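Local coordinates for thiamine phosphate pyrophosphorylase (Pyrococcus furiosus, PDB 1XI3), which condenses the thiazole phosphate and the pyrimidine diphosphate halves of the vitamin to form thiamine phosphate, releasing diphosphate with the help of magnesium, at the interface of chains A and B. Coordinates in Å, arbitrary orientation; residue numbers count along the deposited sequence, not the author numbering. Chains: chain A/B, Thiamine phosphate pyrophosphorylase.

Contact 1: the interface of chains A and B. Residues chain A 56, 80-81, 83-84; chain B 97, 101, 105.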
# COMPACT_ATOMS: atom_id res chain seq x y z
N TYR A 56 1.22 -9.22 2.92
CA TYR A 56 0.28 -10.12 2.31
C TYR A 56 0.37 -11.49 2.95
O TYR A 56 -0.66 -12.07 3.32
CB TYR A 56 0.54 -10.21 0.81
CG TYR A 56 -0.19 -11.34 0.14
CD1 TYR A 56 0.49 -12.48 -0.27
CD2 TYR A 56 -1.53 -11.28 -0.05
CE1 TYR A 56 -0.20 -13.54 -0.83
CE2 TYR A 56 -2.23 -12.34 -0.64
CZ TYR A 56 -1.55 -13.43 -1.04
OH TYR A 56 -2.27 -14.45 -1.61
N ASP A 80 -4.83 -2.08 -0.26
CA ASP A 80 -4.33 -3.14 -1.16
C ASP A 80 -4.20 -4.44 -0.40
O ASP A 80 -4.67 -5.50 -0.85
CB ASP A 80 -3.00 -2.79 -1.84
CG ASP A 80 -1.90 -2.36 -0.87
OD1 ASP A 80 -2.20 -1.74 0.16
OD2 ASP A 80 -0.70 -2.62 -1.20
N VAL A 81 -3.57 -4.35 0.76
CA VAL A 81 -3.38 -5.54 1.60
C VAL A 81 -4.73 -6.10 2.08
O VAL A 81 -4.97 -7.29 1.98
CB VAL A 81 -2.44 -5.25 2.74
CG1 VAL A 81 -2.33 -6.47 3.69
CG2 VAL A 81 -1.04 -4.87 2.19
N LEU A 83 -7.61 -5.80 0.68
CA LEU A 83 -8.32 -6.47 -0.43
C LEU A 83 -7.68 -7.84 -0.73
O LEU A 83 -8.39 -8.85 -0.92
CB LEU A 83 -8.29 -5.60 -1.67
CG LEU A 83 -9.17 -4.34 -1.62
CD1 LEU A 83 -8.86 -3.50 -2.83
CD2 LEU A 83 -10.64 -4.69 -1.61
N ALA A 84 -6.35 -7.86 -0.79
CA ALA A 84 -5.61 -9.07 -1.22
C ALA A 84 -5.84 -10.22 -0.24
O ALA A 84 -5.91 -11.38 -0.66
CB ALA A 84 -4.20 -8.80 -1.33
N MET B 97 3.17 -7.46 -4.04
CA MET B 97 2.02 -8.33 -4.18
C MET B 97 2.24 -9.32 -5.29
O MET B 97 2.69 -8.95 -6.34
CB MET B 97 0.78 -7.50 -4.51
CG MET B 97 -0.50 -8.27 -4.33
SD MET B 97 -1.97 -7.29 -4.42
CE MET B 97 -1.83 -6.33 -2.88
N VAL B 101 -2.47 -12.29 -7.45
CA VAL B 101 -3.31 -11.60 -6.46
C VAL B 101 -3.63 -10.16 -6.92
O VAL B 101 -4.76 -9.73 -6.82
CB VAL B 101 -2.62 -11.58 -5.07
CG1 VAL B 101 -3.48 -10.87 -4.03
CG2 VAL B 101 -2.28 -13.01 -4.59
N ILE B 105 -7.46 -8.48 -7.50
CA ILE B 105 -8.03 -7.32 -6.86
C ILE B 105 -8.09 -6.09 -7.77
O ILE B 105 -8.82 -5.13 -7.47
CB ILE B 105 -7.29 -6.95 -5.52
CG1 ILE B 105 -5.88 -6.47 -5.80
CG2 ILE B 105 -7.27 -8.15 -4.59
CD1 ILE B 105 -5.19 -5.86 -4.56
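A:Ala84 and B:Val101 meet where helix 79-85 of chain A packs on helix 99-105 of chain B, both belonging to the TIM barrel of the thiamine-phosphate synthase family. Apolar packing carries this patch. The methyl CB of A:Ala84 lies 3.5 Å from CG1 of B:Val101, a snug methyl-to-methyl fit, and the small side chain probably allows the helices this close approach. The same CB also meets the methionine methyl CE of B:Met97 at 3.8 Å. B:Ile105 spans the preceding part of helix 79-85 with its two branches. Its CG2 methyl rests on the backbone between A:Leu83 and A:Ala84, 3.9 Å from CA of A:Ala84, and also touches CB of A:Leu83. The longer branch turns in between the backbone N and carbonyl carbon of its own residue (chi1 68°), which carries CD1 towards A:Asp80.

Methyl groups also approach oxygens. CE of B:Met97 sits 3.6 Å from the backbone O of A:Asp80, and CD1 of B:Ile105 reaches the same oxygen at 3.8 Å. A bend at the last torsion of B:Met97 (chi3 -70°), after an extended start, swings its methyl towards the helix, where it also touches CB of A:Asp80.

The aromatic contact comes from helix 52-68. A:Tyr56 and B:Val101 approach from opposite directions, and the phenol end of the ring meets the valine: OH of A:Tyr56 lies 3.3 Å from CG2 of B:Val101, with CZ just behind it, while CE2 touches CG1. The backbone O of A:Ala84 lies in the ring plane at an edge of A:Tyr56, so these neighbours within chain A both meet B:Val101.

Contact 2: the interface of chains A and B. Residues chain A 78-81; chain B 78-80, 97.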
# COMPACT_ATOMS: atom_id res chain seq x y z
N ARG A 78 -3.53 0.10 4.81
CA ARG A 78 -3.29 -0.48 3.48
C ARG A 78 -4.50 -1.19 2.88
O ARG A 78 -4.75 -2.37 3.18
CB ARG A 78 -2.02 -1.42 3.53
CG ARG A 78 -0.74 -0.69 3.87
CD ARG A 78 -0.29 0.14 2.66
NE ARG A 78 0.06 -0.73 1.56
CZ ARG A 78 1.27 -1.28 1.40
NH1 ARG A 78 2.25 -1.00 2.22
NH2 ARG A 78 1.48 -2.10 0.41
N VAL A 79 -5.21 -0.48 2.00
CA VAL A 79 -6.40 -1.02 1.32
C VAL A 79 -6.01 -2.18 0.35
O VAL A 79 -6.75 -3.15 0.18
CB VAL A 79 -7.11 0.09 0.58
CG1 VAL A 79 -8.23 -0.47 -0.29
CG2 VAL A 79 -7.61 1.15 1.53
N ASP A 80 -4.83 -2.08 -0.26
CA ASP A 80 -4.33 -3.14 -1.16
C ASP A 80 -4.20 -4.44 -0.40
O ASP A 80 -4.67 -5.50 -0.85
CB ASP A 80 -3.00 -2.79 -1.84
CG ASP A 80 -1.90 -2.36 -0.87
OD1 ASP A 80 -2.20 -1.74 0.16
OD2 ASP A 80 -0.70 -2.62 -1.20
N VAL A 81 -3.57 -4.35 0.76
CA VAL A 81 -3.38 -5.54 1.60
C VAL A 81 -4.73 -6.10 2.08
O VAL A 81 -4.97 -7.29 1.98
CB VAL A 81 -2.44 -5.25 2.74
CG1 VAL A 81 -2.33 -6.47 3.69
CG2 VAL A 81 -1.04 -4.87 2.19
N ARG B 78 2.50 -0.23 -5.37
CA ARG B 78 1.29 0.04 -4.61
C ARG B 78 -0.00 -0.01 -5.45
O ARG B 78 -0.41 0.95 -6.12
CB ARG B 78 1.43 1.37 -3.88
CG ARG B 78 2.52 1.41 -2.82
CD ARG B 78 2.13 0.60 -1.58
NE ARG B 78 0.96 1.20 -0.97
CZ ARG B 78 1.00 2.13 -0.02
NH1 ARG B 78 2.16 2.53 0.49
NH2 ARG B 78 -0.10 2.64 0.42
N VAL B 79 -0.67 -1.14 -5.39
CA VAL B 79 -1.92 -1.33 -6.14
C VAL B 79 -3.06 -0.42 -5.67
O VAL B 79 -3.89 0.04 -6.47
CB VAL B 79 -2.36 -2.82 -6.08
CG1 VAL B 79 -3.75 -3.05 -6.73
CG2 VAL B 79 -1.36 -3.72 -6.76
N ASP B 80 -3.12 -0.18 -4.36
CA ASP B 80 -4.09 0.76 -3.79
C ASP B 80 -3.94 2.13 -4.43
O ASP B 80 -4.92 2.77 -4.84
CB ASP B 80 -3.98 0.87 -2.28
CG ASP B 80 -2.59 1.21 -1.78
OD1 ASP B 80 -1.59 0.77 -2.37
OD2 ASP B 80 -2.49 1.89 -0.71
N MET B 97 3.17 -7.46 -4.04
CA MET B 97 2.02 -8.33 -4.18
C MET B 97 2.24 -9.32 -5.29
O MET B 97 2.69 -8.95 -6.34
CB MET B 97 0.78 -7.50 -4.51
CG MET B 97 -0.50 -8.27 -4.33
SD MET B 97 -1.97 -7.29 -4.42
CE MET B 97 -1.83 -6.33 -2.88
O HOH W 1 -0.10 -3.41 -3.69
O HOH W 2 -4.51 2.11 1.08
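A:Arg78 and B:Arg78 stack face to face across the two-fold axis of the dimer seen in the crystal, their guanidinium planes 14° apart. The NE atoms of A:Arg78 and B:Arg78 are 3.3 Å apart, each offset toward the rim of the other's plane, and CD of each arginine lies over the face of the partner's guanidinium, at NH2. The two side chains run at about a right angle to each other, folded at the second and third torsions, which brings each guanidinium back alongside the aspartate of its own chain.

Each arginine grips that aspartate side-on, within the chain. NE and NH2 of A:Arg78 hydrogen-bond OD1 and OD2 of A:Asp80, both at 2.8 Å, through the syn lone pairs and nearly within the guanidinium plane; the NH2–OD2 pair is also a salt bridge, and chain B repeats this. In both aspartates CG sits between the backbone N and the carbonyl carbon (chi1 53° for A:Asp80), which turns the carboxylates back towards their arginines. They stack on one another with planes 5° apart, CG of A:Asp80 lying 3.7 Å from CG of B:Asp80. Two flat ion pairs thus lie one over the other, and the paired carboxylates probably offset the like charge of the stacked guanidiniums.

Waters complete the link. Water 1 joins OD2 of A:Asp80, at 2.7 Å, to the backbone N of B:Val79, and water 2 makes the symmetry-equivalent bridge, from OD2 of B:Asp80 to the backbone N of A:Val79. These bridges tie each carboxylate to the start of the partner's helix, so the site probably helps fix the register of the two subunits at the dimer axis.

Contact 1 and contact 2 are neighbouring parts of one two-fold interface, the centres of their C-alpha atoms about 5 Å apart. They share A:Asp80, A:Val81 and B:Met97, with helix 79-85 of chain A running through both. The start of that helix faces its own copy across the axis in contact 2, while its later residues pack on helix 99-105 of chain B in contact 1. Symmetry repeats contact 1 with the chains exchanged, giving a charged, water-bridged centre with apolar patches beside it. This arrangement would suit a stable dimer, although the structure alone does not show the state in solution.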